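Local coordinates for ArsR family transcriptional regulator (Comamonas testosteroni, PDB 6UVU), which probably binds DNA as an antimony-responsive transcriptional repressor of the ArsR family, at residues 74-87 and 95-107. Sequence-based numbering, arbitrary orientation.
Sequences SNQLQRLADRRILR and IHYRIVDPCVLRM
Y97 sets CG anti to its carbonyl carbon (chi1 -73°), which turns a ring face to L77; the same choice in L77 (chi1 -68°) brings CD1 onto that face, 3.5 Å from Y97 CD2. L77 CB sits over the centre of the face, a CH-pi contact 3.6 Å from the ring centroid. L86 CD1 approaches the ring obliquely, while L86 CD2 packs on I99 CG1 at 3.6 Å. At the ring edge, one water lies in plane and bridges Y97 OH to S74 OG. Replacing Y97 with an alanine would probably leave L77 CB without its ring face, open a gap between helix and hairpin, and lose the water bridge to S74.

R87 and R98 form an antiparallel hydrogen-bonded pair through their backbones, with R87 N to R98 O at 2.7 Å. I85 O accepts from V100 N (2.9 Å) and, less straight, from D101 N (3.3 Å), both from one face of its plane. D101 N-caps helix 102-121, with V104 N reaching OD1 from above the carboxylate plane. I85 CD1 packs on V104 CG2 (3.8 Å).

This is the hairpin wing of a winged helix-turn-helix fold, joined to helix 70-82 by apolar ring packing. R98 also packs on A11 of the second subunit. The R87 and R98 guanidinium edges meet, NH1 to NE at 3.9 Å, planes 26° apart. These like charges at the hairpin base are a cost solvent probably eases.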
ATOM      1  N   SER B  74      -5.585  -4.618  22.109  1.00 34.33           N
ATOM      2  CA  SER B  74      -5.020  -3.524  22.888  1.00 32.52           C
ATOM      3  C   SER B  74      -3.548  -3.353  22.571  1.00 32.28           C
ATOM      4  O   SER B  74      -3.079  -2.242  22.303  1.00 29.90           O
ATOM      5  CB  SER B  74      -5.216  -3.774  24.386  1.00 33.83           C
ATOM      6  OG  SER B  74      -4.511  -2.803  25.150  1.00 33.54           O
ATOM      7  N   ASN B  75      -2.806  -4.456  22.563  1.00 33.68           N
ATOM      8  CA  ASN B  75      -1.381  -4.351  22.303  1.00 33.86           C
ATOM      9  C   ASN B  75      -1.140  -3.815  20.903  1.00 32.44           C
ATOM     10  O   ASN B  75      -0.310  -2.921  20.713  1.00 32.94           O
ATOM     11  CB  ASN B  75      -0.714  -5.706  22.545  1.00 38.21           C
ATOM     12  CG  ASN B  75      -0.906  -6.207  23.998  1.00 40.68           C
ATOM     13  OD1 ASN B  75      -1.256  -5.435  24.912  1.00 35.38           O
ATOM     14  ND2 ASN B  75      -0.680  -7.504  24.207  1.00 42.34           N
ATOM     15  N   GLN B  76      -1.928  -4.283  19.927  1.00 32.63           N
ATOM     16  CA  GLN B  76      -1.812  -3.797  18.554  1.00 31.02           C
ATOM     17  C   GLN B  76      -2.037  -2.293  18.469  1.00 30.66           C
ATOM     18  O   GLN B  76      -1.359  -1.597  17.703  1.00 31.40           O
ATOM     19  CB  GLN B  76      -2.820  -4.522  17.661  1.00 35.64           C
ATOM     20  CG  GLN B  76      -2.502  -5.982  17.376  1.00 38.14           C
ATOM     21  CD  GLN B  76      -1.828  -6.170  16.025  1.00 41.37           C
ATOM     22  OE1 GLN B  76      -1.025  -5.337  15.591  1.00 44.24           O
ATOM     23  NE2 GLN B  76      -2.165  -7.266  15.346  1.00 42.42           N
ATOM     24  N   LEU B  77      -2.999  -1.768  19.239  1.00 28.94           N
ATOM     25  CA  LEU B  77      -3.304  -0.344  19.130  1.00 28.04           C
ATOM     26  C   LEU B  77      -2.218   0.513  19.777  1.00 26.55           C
ATOM     27  O   LEU B  77      -1.820   1.544  19.216  1.00 25.24           O
ATOM     28  CB  LEU B  77      -4.672  -0.047  19.740  1.00 27.34           C
ATOM     29  CG  LEU B  77      -5.870  -0.617  18.985  1.00 26.19           C
ATOM     30  CD1 LEU B  77      -7.108  -0.473  19.819  1.00 25.83           C
ATOM     31  CD2 LEU B  77      -6.050   0.070  17.652  1.00 27.22           C
ATOM     32  N   GLN B  78      -1.716   0.117  20.950  1.00 27.93           N
ATOM     33  CA  GLN B  78      -0.643   0.925  21.526  1.00 31.60           C
ATOM     34  C   GLN B  78       0.595   0.938  20.625  1.00 31.45           C
ATOM     35  O   GLN B  78       1.303   1.949  20.570  1.00 26.51           O
ATOM     36  CB  GLN B  78      -0.296   0.481  22.953  1.00 36.62           C
ATOM     37  CG  GLN B  78      -0.658  -0.939  23.350  1.00 44.21           C
ATOM     38  CD  GLN B  78      -0.940  -1.076  24.857  1.00 49.12           C
ATOM     39  OE1 GLN B  78      -0.662  -0.154  25.632  1.00 61.15           O
ATOM     40  NE2 GLN B  78      -1.500  -2.223  25.270  1.00 44.52           N
ATOM     41  N   ARG B  79       0.839  -0.131  19.857  1.00 31.36           N
ATOM     42  CA  ARG B  79       1.955  -0.107  18.907  1.00 30.23           C
ATOM     43  C   ARG B  79       1.723   0.912  17.800  1.00 26.69           C
ATOM     44  O   ARG B  79       2.638   1.663  17.432  1.00 25.08           O
ATOM     45  CB  ARG B  79       2.190  -1.490  18.294  1.00 35.62           C
ATOM     46  CG  ARG B  79       2.398  -2.599  19.287  1.00 39.89           C
ATOM     47  CD  ARG B  79       3.695  -2.400  20.062  1.00 43.01           C
ATOM     48  NE  ARG B  79       3.503  -2.821  21.443  1.00 43.95           N
ATOM     49  CZ  ARG B  79       3.202  -1.987  22.435  1.00 47.28           C
ATOM     50  NH1 ARG B  79       3.026  -2.457  23.659  1.00 46.54           N
ATOM     51  NH2 ARG B  79       3.094  -0.678  22.214  1.00 42.93           N
ATOM     52  N   LEU B  80       0.517   0.912  17.205  1.00 23.56           N
ATOM     53  CA  LEU B  80       0.205   1.908  16.175  1.00 24.24           C
ATOM     54  C   LEU B  80       0.337   3.323  16.733  1.00 23.79           C
ATOM     55  O   LEU B  80       0.807   4.236  16.042  1.00 22.17           O
ATOM     56  CB  LEU B  80      -1.212   1.697  15.615  1.00 24.00           C
ATOM     57  CG  LEU B  80      -1.496   0.837  14.365  1.00 25.08           C
ATOM     58  CD1 LEU B  80      -0.337   0.850  13.376  1.00 24.35           C
ATOM     59  CD2 LEU B  80      -1.879  -0.590  14.734  1.00 24.18           C
ATOM     60  N   ALA B  81      -0.105   3.523  17.980  1.00 25.11           N
ATOM     61  CA  ALA B  81       0.120   4.794  18.658  1.00 24.91           C
ATOM     62  C   ALA B  81       1.613   5.077  18.825  1.00 23.74           C
ATOM     63  O   ALA B  81       2.066   6.193  18.551  1.00 20.37           O
ATOM     64  CB  ALA B  81      -0.592   4.793  20.017  1.00 25.21           C
ATOM     65  N   ASP B  82       2.395   4.077  19.262  1.00 25.30           N
ATOM     66  CA  ASP B  82       3.854   4.241  19.342  1.00 28.52           C
ATOM     67  C   ASP B  82       4.436   4.721  18.013  1.00 27.46           C
ATOM     68  O   ASP B  82       5.294   5.612  17.987  1.00 29.16           O
ATOM     69  CB  ASP B  82       4.535   2.928  19.763  1.00 28.99           C
ATOM     70  CG  ASP B  82       4.236   2.541  21.201  1.00 30.50           C
ATOM     71  OD1 ASP B  82       3.782   3.407  21.973  1.00 31.75           O
ATOM     72  OD2 ASP B  82       4.460   1.369  21.570  1.00 30.96           O
ATOM     73  N   ARG B  83       3.961   4.161  16.893  1.00 27.92           N
ATOM     74  CA  ARG B  83       4.455   4.570  15.581  1.00 26.12           C
ATOM     75  C   ARG B  83       3.802   5.849  15.091  1.00 24.06           C
ATOM     76  O   ARG B  83       4.040   6.244  13.949  1.00 20.48           O
ATOM     77  CB  ARG B  83       4.239   3.457  14.548  1.00 28.70           C
ATOM     78  CG  ARG B  83       4.602   2.034  15.007  1.00 31.42           C
ATOM     79  CD  ARG B  83       6.100   1.684  14.898  1.00 31.81           C
ATOM     80  NE  ARG B  83       6.924   2.360  15.906  1.00 32.57           N
ATOM     81  CZ  ARG B  83       7.140   1.915  17.146  1.00 34.10           C
ATOM     82  NH1 ARG B  83       6.594   0.780  17.570  1.00 29.71           N
ATOM     83  NH2 ARG B  83       7.908   2.620  17.970  1.00 35.61           N
ATOM     84  N   ARG B  84       2.958   6.476  15.911  1.00 24.23           N
ATOM     85  CA  ARG B  84       2.300   7.746  15.593  1.00 23.76           C
ATOM     86  C   ARG B  84       1.250   7.608  14.497  1.00 22.93           C
ATOM     87  O   ARG B  84       0.954   8.569  13.788  1.00 22.56           O
ATOM     88  CB  ARG B  84       3.315   8.833  15.228  1.00 25.98           C
ATOM     89  CG  ARG B  84       4.178   9.247  16.417  1.00 30.47           C
ATOM     90  CD  ARG B  84       5.425   9.971  15.993  1.00 32.13           C
ATOM     91  NE  ARG B  84       6.112   9.276  14.900  1.00 36.64           N
ATOM     92  CZ  ARG B  84       6.963   8.262  15.054  1.00 40.25           C
ATOM     93  NH1 ARG B  84       7.255   7.786  16.267  1.00 38.95           N
ATOM     94  NH2 ARG B  84       7.520   7.716  13.981  1.00 41.11           N
ATOM     95  N   ILE B  85       0.667   6.427  14.346  1.00 20.48           N
ATOM     96  CA  ILE B  85      -0.399   6.275  13.358  1.00 22.14           C
ATOM     97  C   ILE B  85      -1.739   6.654  13.987  1.00 21.28           C
ATOM     98  O   ILE B  85      -2.632   7.164  13.298  1.00 19.53           O
ATOM     99  CB  ILE B  85      -0.440   4.839  12.801  1.00 21.86           C
ATOM    100  CG1 ILE B  85       0.943   4.400  12.253  1.00 24.72           C
ATOM    101  CG2 ILE B  85      -1.539   4.685  11.733  1.00 22.84           C
ATOM    102  CD1 ILE B  85       1.384   5.118  11.016  1.00 23.95           C
ATOM    103  N   LEU B  86      -1.873   6.407  15.286  1.00 20.36           N
ATOM    104  CA  LEU B  86      -3.075   6.659  16.053  1.00 21.80           C
ATOM    105  C   LEU B  86      -2.797   7.691  17.140  1.00 24.11           C
ATOM    106  O   LEU B  86      -1.649   7.989  17.476  1.00 22.11           O
ATOM    107  CB  LEU B  86      -3.595   5.371  16.696  1.00 19.50           C
ATOM    108  CG  LEU B  86      -3.815   4.188  15.757  1.00 19.62           C
ATOM    109  CD1 LEU B  86      -4.360   3.005  16.498  1.00 19.19           C
ATOM    110  CD2 LEU B  86      -4.729   4.575  14.631  1.00 19.20           C
ATOM    111  N   ARG B  87      -3.877   8.258  17.661  1.00 24.78           N
ATOM    112  CA  ARG B  87      -3.873   9.028  18.898  1.00 27.17           C
ATOM    113  C   ARG B  87      -4.670   8.237  19.925  1.00 26.09           C
ATOM    114  O   ARG B  87      -5.795   7.806  19.637  1.00 25.66           O
ATOM    115  CB  ARG B  87      -4.481  10.415  18.675  1.00 30.76           C
ATOM    116  CG  ARG B  87      -4.592  11.315  19.901  1.00 37.20           C
ATOM    117  CD  ARG B  87      -4.989  12.728  19.473  1.00 43.37           C
ATOM    118  NE  ARG B  87      -5.952  13.347  20.384  1.00 51.54           N
ATOM    119  CZ  ARG B  87      -7.263  13.107  20.370  1.00 55.81           C
ATOM    120  NH1 ARG B  87      -7.778  12.244  19.500  1.00 58.96           N
ATOM    121  NH2 ARG B  87      -8.062  13.724  21.237  1.00 59.43           N
ATOM    122  N   ILE B  95      -9.692   4.243  27.049  1.00 29.85           N
ATOM    123  CA  ILE B  95      -8.768   4.723  26.030  1.00 26.74           C
ATOM    124  C   ILE B  95      -9.479   4.649  24.686  1.00 26.30           C
ATOM    125  O   ILE B  95      -9.941   3.577  24.280  1.00 28.65           O
ATOM    126  CB  ILE B  95      -7.466   3.913  26.007  1.00 28.19           C
ATOM    127  CG1 ILE B  95      -6.898   3.778  27.426  1.00 30.08           C
ATOM    128  CG2 ILE B  95      -6.460   4.577  25.082  1.00 29.83           C
ATOM    129  CD1 ILE B  95      -5.545   3.052  27.495  1.00 32.17           C
ATOM    130  N   HIS B  96      -9.588   5.791  24.020  1.00 22.08           N
ATOM    131  CA  HIS B  96     -10.238   5.931  22.730  1.00 25.09           C
ATOM    132  C   HIS B  96      -9.149   6.163  21.690  1.00 24.36           C
ATOM    133  O   HIS B  96      -8.262   7.002  21.889  1.00 22.65           O
ATOM    134  CB  HIS B  96     -11.232   7.094  22.769  1.00 27.60           C
ATOM    135  CG  HIS B  96     -12.115   7.197  21.561  1.00 35.04           C
ATOM    136  ND1 HIS B  96     -11.827   8.026  20.492  1.00 34.93           N
ATOM    137  CD2 HIS B  96     -13.304   6.611  21.267  1.00 36.63           C
ATOM    138  CE1 HIS B  96     -12.786   7.929  19.587  1.00 36.98           C
ATOM    139  NE2 HIS B  96     -13.695   7.077  20.032  1.00 39.94           N
ATOM    140  N   TYR B  97      -9.188   5.391  20.609  1.00 22.59           N
ATOM    141  CA  TYR B  97      -8.141   5.413  19.585  1.00 23.64           C
ATOM    142  C   TYR B  97      -8.681   6.014  18.298  1.00 22.50           C
ATOM    143  O   TYR B  97      -9.775   5.652  17.861  1.00 24.78           O
ATOM    144  CB  TYR B  97      -7.621   4.005  19.307  1.00 22.65           C
ATOM    145  CG  TYR B  97      -6.752   3.441  20.398  1.00 21.78           C
ATOM    146  CD1 TYR B  97      -5.381   3.682  20.424  1.00 22.75           C
ATOM    147  CD2 TYR B  97      -7.296   2.651  21.394  1.00 22.59           C
ATOM    148  CE1 TYR B  97      -4.591   3.154  21.413  1.00 21.63           C
ATOM    149  CE2 TYR B  97      -6.512   2.116  22.381  1.00 22.92           C
ATOM    150  CZ  TYR B  97      -5.171   2.370  22.391  1.00 23.32           C
ATOM    151  OH  TYR B  97      -4.428   1.819  23.406  1.00 25.06           O
ATOM    152  N   ARG B  98      -7.910   6.915  17.690  1.00 25.02           N
ATOM    153  CA  ARG B  98      -8.261   7.557  16.425  1.00 27.10           C
ATOM    154  C   ARG B  98      -7.039   7.580  15.507  1.00 26.28           C
ATOM    155  O   ARG B  98      -5.911   7.740  15.980  1.00 21.87           O
ATOM    156  CB  ARG B  98      -8.762   8.985  16.649  1.00 34.13           C
ATOM    157  CG  ARG B  98      -9.641   9.509  15.536  1.00 43.35           C
ATOM    158  CD  ARG B  98      -9.952  10.988  15.713  1.00 51.15           C
ATOM    159  NE  ARG B  98     -10.572  11.282  17.003  1.00 60.05           N
ATOM    160  CZ  ARG B  98     -11.885  11.240  17.230  1.00 63.05           C
ATOM    161  NH1 ARG B  98     -12.713  10.905  16.244  1.00 60.16           N
ATOM    162  NH2 ARG B  98     -12.370  11.524  18.437  1.00 57.96           N
ATOM    163  N   ILE B  99      -7.275   7.442  14.202  1.00 24.40           N
ATOM    164  CA  ILE B  99      -6.228   7.532  13.185  1.00 26.60           C
ATOM    165  C   ILE B  99      -5.867   8.998  12.986  1.00 26.57           C
ATOM    166  O   ILE B  99      -6.724   9.815  12.632  1.00 28.44           O
ATOM    167  CB  ILE B  99      -6.689   6.914  11.850  1.00 27.76           C
ATOM    168  CG1 ILE B  99      -6.961   5.414  11.955  1.00 28.71           C
ATOM    169  CG2 ILE B  99      -5.671   7.171  10.758  1.00 29.47           C
ATOM    170  CD1 ILE B  99      -7.660   4.857  10.720  1.00 27.17           C
ATOM    171  N   VAL B 100      -4.592   9.332  13.169  1.00 25.86           N
ATOM    172  CA  VAL B 100      -4.116  10.688  12.924  1.00 28.31           C
ATOM    173  C   VAL B 100      -3.045  10.758  11.835  1.00 27.61           C
ATOM    174  O   VAL B 100      -2.535  11.846  11.556  1.00 28.39           O
ATOM    175  CB  VAL B 100      -3.613  11.347  14.228  1.00 26.52           C
ATOM    176  CG1 VAL B 100      -4.771  11.508  15.215  1.00 26.53           C
ATOM    177  CG2 VAL B 100      -2.498  10.523  14.840  1.00 29.27           C
ATOM    178  N   ASP B 101      -2.712   9.644  11.184  1.00 27.25           N
ATOM    179  CA  ASP B 101      -1.855   9.697   9.998  1.00 27.72           C
ATOM    180  C   ASP B 101      -2.724   9.800   8.746  1.00 28.39           C
ATOM    181  O   ASP B 101      -3.400   8.829   8.388  1.00 27.54           O
ATOM    182  CB  ASP B 101      -0.966   8.456   9.940  1.00 27.96           C
ATOM    183  CG  ASP B 101       0.164   8.583   8.929  1.00 27.94           C
ATOM    184  OD1 ASP B 101      -0.071   9.023   7.790  1.00 25.90           O
ATOM    185  OD2 ASP B 101       1.301   8.228   9.279  1.00 34.70           O
ATOM    186  N   PRO B 102      -2.746  10.947   8.043  1.00 28.91           N
ATOM    187  CA  PRO B 102      -3.573  11.025   6.826  1.00 29.20           C
ATOM    188  C   PRO B 102      -3.005  10.223   5.658  1.00 27.79           C
ATOM    189  O   PRO B 102      -3.770   9.777   4.796  1.00 30.73           O
ATOM    190  CB  PRO B 102      -3.598  12.528   6.514  1.00 28.45           C
ATOM    191  CG  PRO B 102      -2.271  13.004   7.012  1.00 28.96           C
ATOM    192  CD  PRO B 102      -1.963  12.176   8.254  1.00 29.64           C
ATOM    193  N   CYS B 103      -1.688  10.035   5.589  1.00 25.28           N
ATOM    194  CA  CYS B 103      -1.131   9.178   4.550  1.00 24.71           C
ATOM    195  C   CYS B 103      -1.636   7.752   4.682  1.00 21.92           C
ATOM    196  O   CYS B 103      -2.002   7.123   3.682  1.00 20.21           O
ATOM    197  CB  CYS B 103       0.395   9.209   4.607  1.00 27.85           C
ATOM    198  SG  CYS B 103       1.056  10.838   4.295  1.00 30.25           S
ATOM    199  N   VAL B 104      -1.631   7.213   5.901  1.00 21.84           N
ATOM    200  CA  VAL B 104      -2.216   5.899   6.143  1.00 22.68           C
ATOM    201  C   VAL B 104      -3.667   5.891   5.696  1.00 23.51           C
ATOM    202  O   VAL B 104      -4.137   4.922   5.088  1.00 22.10           O
ATOM    203  CB  VAL B 104      -2.066   5.516   7.630  1.00 23.88           C
ATOM    204  CG1 VAL B 104      -3.174   4.543   8.090  1.00 25.59           C
ATOM    205  CG2 VAL B 104      -0.715   4.903   7.879  1.00 25.61           C
ATOM    206  N   LEU B 105      -4.379   7.003   5.928  1.00 23.07           N
ATOM    207  CA  LEU B 105      -5.808   7.048   5.640  1.00 24.50           C
ATOM    208  C   LEU B 105      -6.079   7.013   4.141  1.00 22.18           C
ATOM    209  O   LEU B 105      -6.936   6.258   3.682  1.00 19.65           O
ATOM    210  CB  LEU B 105      -6.434   8.289   6.264  1.00 27.17           C
ATOM    211  CG  LEU B 105      -7.951   8.303   6.164  1.00 29.43           C
ATOM    212  CD1 LEU B 105      -8.536   7.116   6.925  1.00 29.46           C
ATOM    213  CD2 LEU B 105      -8.480   9.615   6.720  1.00 31.92           C
ATOM    214  N   ARG B 106      -5.379   7.837   3.361  1.00 22.64           N
ATOM    215  CA  ARG B 106      -5.584   7.798   1.914  1.00 22.67           C
ATOM    216  C   ARG B 106      -5.221   6.436   1.327  1.00 20.13           C
ATOM    217  O   ARG B 106      -5.873   5.968   0.378  1.00 18.05           O
ATOM    218  CB  ARG B 106      -4.761   8.881   1.216  1.00 26.43           C
ATOM    219  CG  ARG B 106      -4.564  10.168   1.976  1.00 28.98           C
ATOM    220  CD  ARG B 106      -4.759  11.365   1.080  1.00 31.38           C
ATOM    221  NE  ARG B 106      -3.926  11.346  -0.123  1.00 32.34           N
ATOM    222  CZ  ARG B 106      -2.978  12.246  -0.391  1.00 39.26           C
ATOM    223  NH1 ARG B 106      -2.734  13.236   0.464  1.00 40.46           N
ATOM    224  NH2 ARG B 106      -2.264  12.166  -1.512  1.00 40.71           N
ATOM    225  N   MET B 107      -4.192   5.784   1.871  1.00 20.77           N
ATOM    226  CA  MET B 107      -3.765   4.490   1.342  1.00 21.72           C
ATOM    227  C   MET B 107      -4.766   3.400   1.691  1.00 22.09           C
ATOM    228  O   MET B 107      -5.066   2.533   0.858  1.00 20.42           O
ATOM    229  CB  MET B 107      -2.361   4.139   1.852  1.00 22.83           C
ATOM    230  CG  MET B 107      -1.659   3.002   1.060  1.00 25.63           C
ATOM    231  SD  MET B 107      -1.437   3.264  -0.735  1.00 28.89           S
ATOM    232  CE  MET B 107      -0.074   4.434  -0.730  1.00 28.02           C
TER
HETATM  233  O   HOH W   1      -5.222  -0.015  25.003  1.00 38.85           O